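PDB 5ZQI: alginate lyase AlgAT5 from Defluviitalea, which probably cleaves the polysaccharide alginate by beta-elimination, as a polysaccharide lyase family 7 enzyme with a beta-sandwich fold. Local coordinates for residues Glu77-Gln81 against Pro82-Ser86; Thr243-Asn246 against Thr247-Asp251; Val218-Gly222 against Asp223-Thr227. All coordinates share one frame; numbering follows the deposited sequence.

Contact 1: Glu77-Gln81 against Pro82-Ser86; sequences EEITQ and PELDS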
# COMPACT_ATOMS: atom_id res chain seq x y z
N GLU A 77 7.23 12.12 -7.90
CA GLU A 77 7.65 13.01 -6.83
C GLU A 77 7.30 12.45 -5.45
O GLU A 77 6.24 11.85 -5.26
CB GLU A 77 6.96 14.37 -7.01
CG GLU A 77 7.21 15.40 -5.94
CD GLU A 77 6.53 16.72 -6.24
OE1 GLU A 77 5.82 16.78 -7.25
OE2 GLU A 77 6.70 17.68 -5.48
N GLU A 78 8.19 12.69 -4.50
CA GLU A 78 7.94 12.37 -3.11
C GLU A 78 7.53 13.62 -2.34
O GLU A 78 8.15 14.68 -2.47
CB GLU A 78 9.16 11.75 -2.43
CG GLU A 78 9.56 10.41 -2.99
CD GLU A 78 10.64 9.72 -2.18
OE1 GLU A 78 11.29 10.38 -1.34
OE2 GLU A 78 10.85 8.51 -2.39
N ILE A 79 6.48 13.48 -1.54
CA ILE A 79 6.05 14.49 -0.59
C ILE A 79 6.40 13.97 0.79
O ILE A 79 5.84 12.95 1.23
CB ILE A 79 4.55 14.81 -0.69
CG1 ILE A 79 4.07 15.04 -2.14
CG2 ILE A 79 4.22 16.03 0.22
CD1 ILE A 79 4.70 16.19 -2.86
N THR A 80 7.33 14.64 1.46
CA THR A 80 7.75 14.26 2.80
C THR A 80 7.17 15.22 3.82
O THR A 80 6.67 16.30 3.48
CB THR A 80 9.27 14.23 2.91
OG1 THR A 80 9.82 15.53 2.64
CG2 THR A 80 9.86 13.25 1.94
N GLN A 81 7.25 14.83 5.09
CA GLN A 81 6.97 15.76 6.16
C GLN A 81 8.09 16.79 6.21
O GLN A 81 9.26 16.47 5.97
CB GLN A 81 6.88 15.01 7.49
CG GLN A 81 5.64 14.11 7.60
CD GLN A 81 4.32 14.86 7.76
OE1 GLN A 81 4.29 16.07 7.85
NE2 GLN A 81 3.22 14.13 7.74
N PRO A 82 7.77 18.06 6.54
CA PRO A 82 6.46 18.52 7.02
C PRO A 82 5.45 18.92 5.96
O PRO A 82 4.28 19.14 6.30
CB PRO A 82 6.82 19.76 7.87
CG PRO A 82 8.07 20.31 7.19
CD PRO A 82 8.82 19.08 6.71
N GLU A 83 5.87 19.00 4.69
CA GLU A 83 4.93 19.38 3.64
C GLU A 83 3.75 18.42 3.55
O GLU A 83 2.63 18.85 3.26
CB GLU A 83 5.65 19.47 2.31
CG GLU A 83 6.64 20.59 2.22
CD GLU A 83 8.03 20.28 2.83
OE1 GLU A 83 8.30 19.09 3.17
OE2 GLU A 83 8.84 21.23 2.95
N LEU A 84 3.95 17.13 3.83
CA LEU A 84 2.86 16.18 3.69
C LEU A 84 1.70 16.50 4.62
O LEU A 84 0.54 16.21 4.28
CB LEU A 84 3.39 14.75 3.93
CG LEU A 84 2.40 13.61 3.81
CD1 LEU A 84 1.78 13.52 2.44
CD2 LEU A 84 3.07 12.25 4.13
N ASP A 85 1.96 17.11 5.77
CA ASP A 85 0.89 17.44 6.70
C ASP A 85 -0.17 18.35 6.06
O ASP A 85 -1.33 18.32 6.48
CB ASP A 85 1.46 18.13 7.94
CG ASP A 85 0.41 18.41 9.00
OD1 ASP A 85 -0.20 17.44 9.48
OD2 ASP A 85 0.17 19.60 9.34
N SER A 86 0.20 19.18 5.10
CA SER A 86 -0.76 20.09 4.49
C SER A 86 -1.03 19.77 3.02
O SER A 86 -1.63 20.60 2.31
CB SER A 86 -0.27 21.55 4.63
OG SER A 86 0.95 21.73 3.95
O HOH W 1 8.14 17.44 0.72
O HOH W 2 10.87 17.86 3.65
O HOH W 3 0.75 14.92 9.28
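I79 and L84 form the close-packed side of a turn that follows the short strand 78-79. CG2 of I79 sits 3.7 Å from CA of L84 and 4.0 Å from its CB. L84 also touches L69 and L64, so this side faces the protein interior. The peptide between Q81 and P82 is cis. It turns the chain into the helix-like bend 82-85, where L84 N reaches T80 O at 2.9 Å. Q81 folds back over the bend. Its chain bends at chi2 (-72°), which sets OE1 3.3 Å from D85 N in a weak bond and puts NE2 3.9 Å from L84 CB. NE2 also donates to L64 O. The T80 and E83 side is the wet one. E83 bends back beside T80, and a water bridges T80 N and E83 OE1. At the far end of the turn, a separate water links Q81 NE2 to D85 OD1. With an alanine in place of Q81, L64 O would probably lose its donor and the water-linked carboxylate of D85 would be freer to turn. The one amide thus has two jobs: NE2 ties the turn to the loop carbonyl of L64, while OE1, weakly, and a water tie it to D85.

Contact 2: Thr243-Asn246 against Thr247-Asp251; sequences TQSN and TSKGD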
# COMPACT_ATOMS: atom_id res chain seq x y z
N THR A 243 -0.49 0.41 -8.81
CA THR A 243 -1.25 -0.14 -9.94
C THR A 243 -0.36 -1.02 -10.80
O THR A 243 0.59 -0.53 -11.41
CB THR A 243 -1.84 1.00 -10.76
OG1 THR A 243 -2.69 1.78 -9.88
CG2 THR A 243 -2.69 0.46 -11.90
N GLN A 244 -0.69 -2.31 -10.92
CA GLN A 244 0.18 -3.24 -11.65
C GLN A 244 -0.21 -3.32 -13.12
O GLN A 244 -0.41 -4.39 -13.69
CB GLN A 244 0.16 -4.63 -11.03
CG GLN A 244 0.36 -4.65 -9.54
CD GLN A 244 1.74 -4.28 -9.13
OE1 GLN A 244 2.67 -5.05 -9.36
NE2 GLN A 244 1.90 -3.11 -8.52
N SER A 245 -0.31 -2.16 -13.76
CA SER A 245 -0.50 -2.11 -15.20
C SER A 245 0.11 -0.83 -15.74
O SER A 245 0.47 0.07 -14.99
CB SER A 245 -1.97 -2.24 -15.57
OG SER A 245 -2.03 -2.45 -16.97
N ASN A 246 0.23 -0.78 -17.05
CA ASN A 246 0.74 0.37 -17.79
C ASN A 246 0.31 0.20 -19.24
O ASN A 246 -0.39 -0.76 -19.59
CB ASN A 246 2.26 0.48 -17.59
CG ASN A 246 3.01 -0.75 -18.09
OD1 ASN A 246 2.69 -1.28 -19.14
ND2 ASN A 246 3.98 -1.22 -17.32
N THR A 247 0.66 1.16 -20.09
CA THR A 247 0.16 1.10 -21.46
C THR A 247 0.73 -0.07 -22.26
O THR A 247 0.09 -0.50 -23.22
CB THR A 247 0.41 2.40 -22.23
OG1 THR A 247 1.82 2.64 -22.34
CG2 THR A 247 -0.28 3.58 -21.56
N SER A 248 1.91 -0.60 -21.88
CA SER A 248 2.48 -1.76 -22.58
C SER A 248 1.64 -3.01 -22.38
O SER A 248 1.75 -3.95 -23.18
CB SER A 248 3.92 -2.03 -22.13
OG SER A 248 3.98 -2.75 -20.90
N LYS A 249 0.80 -3.04 -21.35
CA LYS A 249 -0.13 -4.12 -21.12
C LYS A 249 -1.43 -3.99 -21.90
O LYS A 249 -2.26 -4.89 -21.85
CB LYS A 249 -0.46 -4.22 -19.61
CG LYS A 249 0.79 -4.25 -18.75
CD LYS A 249 1.61 -5.50 -19.06
CE LYS A 249 2.70 -5.73 -18.02
NZ LYS A 249 3.53 -6.90 -18.43
N GLY A 250 -1.63 -2.87 -22.59
CA GLY A 250 -2.84 -2.64 -23.34
C GLY A 250 -3.85 -1.75 -22.64
O GLY A 250 -4.87 -1.42 -23.22
N ASP A 251 -3.57 -1.33 -21.41
CA ASP A 251 -4.45 -0.38 -20.75
C ASP A 251 -4.24 1.01 -21.32
O ASP A 251 -3.15 1.35 -21.79
CB ASP A 251 -4.22 -0.41 -19.24
CG ASP A 251 -5.08 -1.47 -18.54
OD1 ASP A 251 -6.32 -1.36 -18.66
OD2 ASP A 251 -4.54 -2.43 -17.94
O HOH W 4 5.79 -3.33 -18.17
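The backbone bends just after N246, where K249 N donates to N246 O at 3.1 Å and residues 247-249 form a short 3-10 segment. The N246 side chain reaches over the start of this segment. Its CG stands between the backbone N and the carbonyl carbon (chi1 60°), which turns OD1 toward S248 N and OG. S248 OG donates to N246 OD1 at 2.6 Å, tilted 18° from the plane of the amide carbonyl. S248 N at 2.9 Å and K249 N at 3.4 Å add weak bonds to N246 OD1. ND2 is held by S117 O and by a water 2.9 Å away. K249 CG lies 3.5 Å from N246 OD1, while the rest of its chain leads away. S245 ties the chain before the turn to D251 after it. Its OG donates to D251 OD2 at 2.7 Å, on the anti side of the carboxylate. K158 N also donates to OD2, and V157 N to OD1. Buried N246 N has no partner in the model. The chemistry is that of a loop held largely by two acceptor groups, the N246 side-chain amide oxygen and the D251 carboxylate. The first gathers the donors of the turn, and the second, with three donors, is probably ionised.

Contact 3: Val218-Gly222 against Asp223-Thr227; sequences VYYNG and DLKLT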
# COMPACT_ATOMS: atom_id res chain seq x y z
N VAL A 218 -0.32 -12.85 8.15
CA VAL A 218 -1.31 -11.96 7.53
C VAL A 218 -2.70 -12.42 7.94
O VAL A 218 -3.03 -13.60 7.78
CB VAL A 218 -1.18 -11.94 6.00
CG1 VAL A 218 -2.11 -10.90 5.38
CG2 VAL A 218 0.27 -11.62 5.58
N TYR A 219 -3.51 -11.47 8.39
CA TYR A 219 -4.89 -11.65 8.79
C TYR A 219 -5.80 -10.85 7.86
O TYR A 219 -5.44 -9.76 7.39
CB TYR A 219 -5.13 -11.17 10.23
CG TYR A 219 -4.28 -11.80 11.31
CD1 TYR A 219 -2.93 -11.46 11.45
CD2 TYR A 219 -4.81 -12.74 12.18
CE1 TYR A 219 -2.15 -12.03 12.44
CE2 TYR A 219 -4.02 -13.31 13.17
CZ TYR A 219 -2.71 -12.94 13.30
OH TYR A 219 -1.96 -13.54 14.30
N TYR A 220 -6.99 -11.39 7.63
CA TYR A 220 -8.05 -10.77 6.84
C TYR A 220 -9.30 -10.72 7.70
O TYR A 220 -9.83 -11.75 8.11
CB TYR A 220 -8.30 -11.56 5.55
CG TYR A 220 -9.33 -11.00 4.60
CD1 TYR A 220 -9.14 -9.81 3.94
CD2 TYR A 220 -10.50 -11.68 4.35
CE1 TYR A 220 -10.07 -9.32 3.07
CE2 TYR A 220 -11.45 -11.18 3.47
CZ TYR A 220 -11.23 -10.02 2.83
OH TYR A 220 -12.17 -9.53 1.95
N ASN A 221 -9.75 -9.50 8.02
CA ASN A 221 -10.87 -9.31 8.95
C ASN A 221 -10.70 -10.14 10.22
O ASN A 221 -11.67 -10.71 10.75
CB ASN A 221 -12.20 -9.63 8.27
CG ASN A 221 -12.49 -8.69 7.12
OD1 ASN A 221 -12.12 -7.51 7.16
ND2 ASN A 221 -13.17 -9.18 6.10
N GLY A 222 -9.47 -10.20 10.71
CA GLY A 222 -9.21 -10.84 11.98
C GLY A 222 -8.83 -12.30 11.91
O GLY A 222 -8.39 -12.85 12.93
N ASP A 223 -8.99 -12.94 10.76
CA ASP A 223 -8.74 -14.37 10.59
C ASP A 223 -7.36 -14.59 9.99
O ASP A 223 -7.02 -13.99 8.97
CB ASP A 223 -9.82 -14.96 9.69
CG ASP A 223 -11.20 -14.84 10.29
OD1 ASP A 223 -11.34 -14.97 11.55
OD2 ASP A 223 -12.16 -14.62 9.53
N LEU A 224 -6.57 -15.46 10.61
CA LEU A 224 -5.22 -15.74 10.15
C LEU A 224 -5.29 -16.50 8.83
O LEU A 224 -5.90 -17.58 8.76
CB LEU A 224 -4.44 -16.53 11.20
CG LEU A 224 -2.99 -16.86 10.82
CD1 LEU A 224 -2.09 -15.64 10.78
CD2 LEU A 224 -2.47 -17.90 11.84
N LYS A 225 -4.67 -15.95 7.80
CA LYS A 225 -4.69 -16.56 6.47
C LYS A 225 -3.34 -17.07 5.99
O LYS A 225 -3.30 -17.94 5.11
CB LYS A 225 -5.22 -15.57 5.43
CG LYS A 225 -6.62 -15.09 5.70
CD LYS A 225 -7.61 -16.17 5.37
CE LYS A 225 -9.02 -15.60 5.32
NZ LYS A 225 -9.99 -16.72 5.08
N LEU A 226 -2.24 -16.62 6.59
CA LEU A 226 -0.89 -17.00 6.17
C LEU A 226 0.06 -16.84 7.34
O LEU A 226 0.02 -15.83 8.05
CB LEU A 226 -0.39 -16.12 5.02
CG LEU A 226 1.09 -16.29 4.61
CD1 LEU A 226 1.39 -17.64 4.01
CD2 LEU A 226 1.39 -15.15 3.63
N THR A 227 0.90 -17.86 7.54
CA THR A 227 2.11 -17.79 8.36
C THR A 227 3.29 -18.21 7.48
O THR A 227 3.31 -19.33 6.98
CB THR A 227 1.98 -18.68 9.58
OG1 THR A 227 0.79 -18.36 10.30
CG2 THR A 227 3.16 -18.47 10.54
O HOH W 5 -11.98 -13.33 7.36
O HOH W 6 -13.62 -12.65 9.98
O HOH W 7 -11.87 -12.40 12.80
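A beta hairpin with a type I' turn from Y220 to D223 joins strands 215-220 and 223-229. Y220 and D223 close the turn with two bonds: Y220 N to D223 O at 2.9 Å and D223 N to Y220 O at 3.0 Å. K225 and L226 both face V218, a classic beta bulge. V218 O takes K225 N at 2.9 Å, in the carbonyl plane, and L226 N more weakly. V218 N returns a bond to L226 O. On one face of the sheet, L224 CD1 sits over the Y219 ring in a CH-pi contact, 3.9 Å from its centroid and 16° off the ring normal. The leucine reaches it with CG anti to the backbone N (chi1 -179°). On the other face V218 CG2 meets L226 CD2 at 4.2 Å. In the bulge, K225 CG lies 3.9 Å from Y220 CB. Waters gather between the D223 carboxylate and the turn carbonyls of Y220 and N221. K208 makes a cation-pi contact with Y219, and Y220 OH bonds to D196. Strand 223-229 is an outermost strand of its sheet within this chain. Strand 215-220 separates it from strand 205-212, and V218 and L226 pack on V185 of strand 182-187 in the other sheet.

How the contacts relate
The three contacts are separate turns at the periphery of the beta-sandwich, each centred about 17 or 18 Å from the centre of the chain. Contact 1 follows strand 78-79 of one sheet. Contact 3 is the edge hairpin of the other. Contact 2 lies in the loop from strand 241-243 of the first sheet to strand 256-269 of the second. Contacts 1 and 3 lie on opposite sides of the chain's centre, their centres about 32 Å apart. Contact 2 is about 28 Å from contact 1 and 30 Å from contact 3, centre to centre. None touches another. A sulfate, probably from crystallisation, lies about 5 Å from the K249 side chain of contact 2.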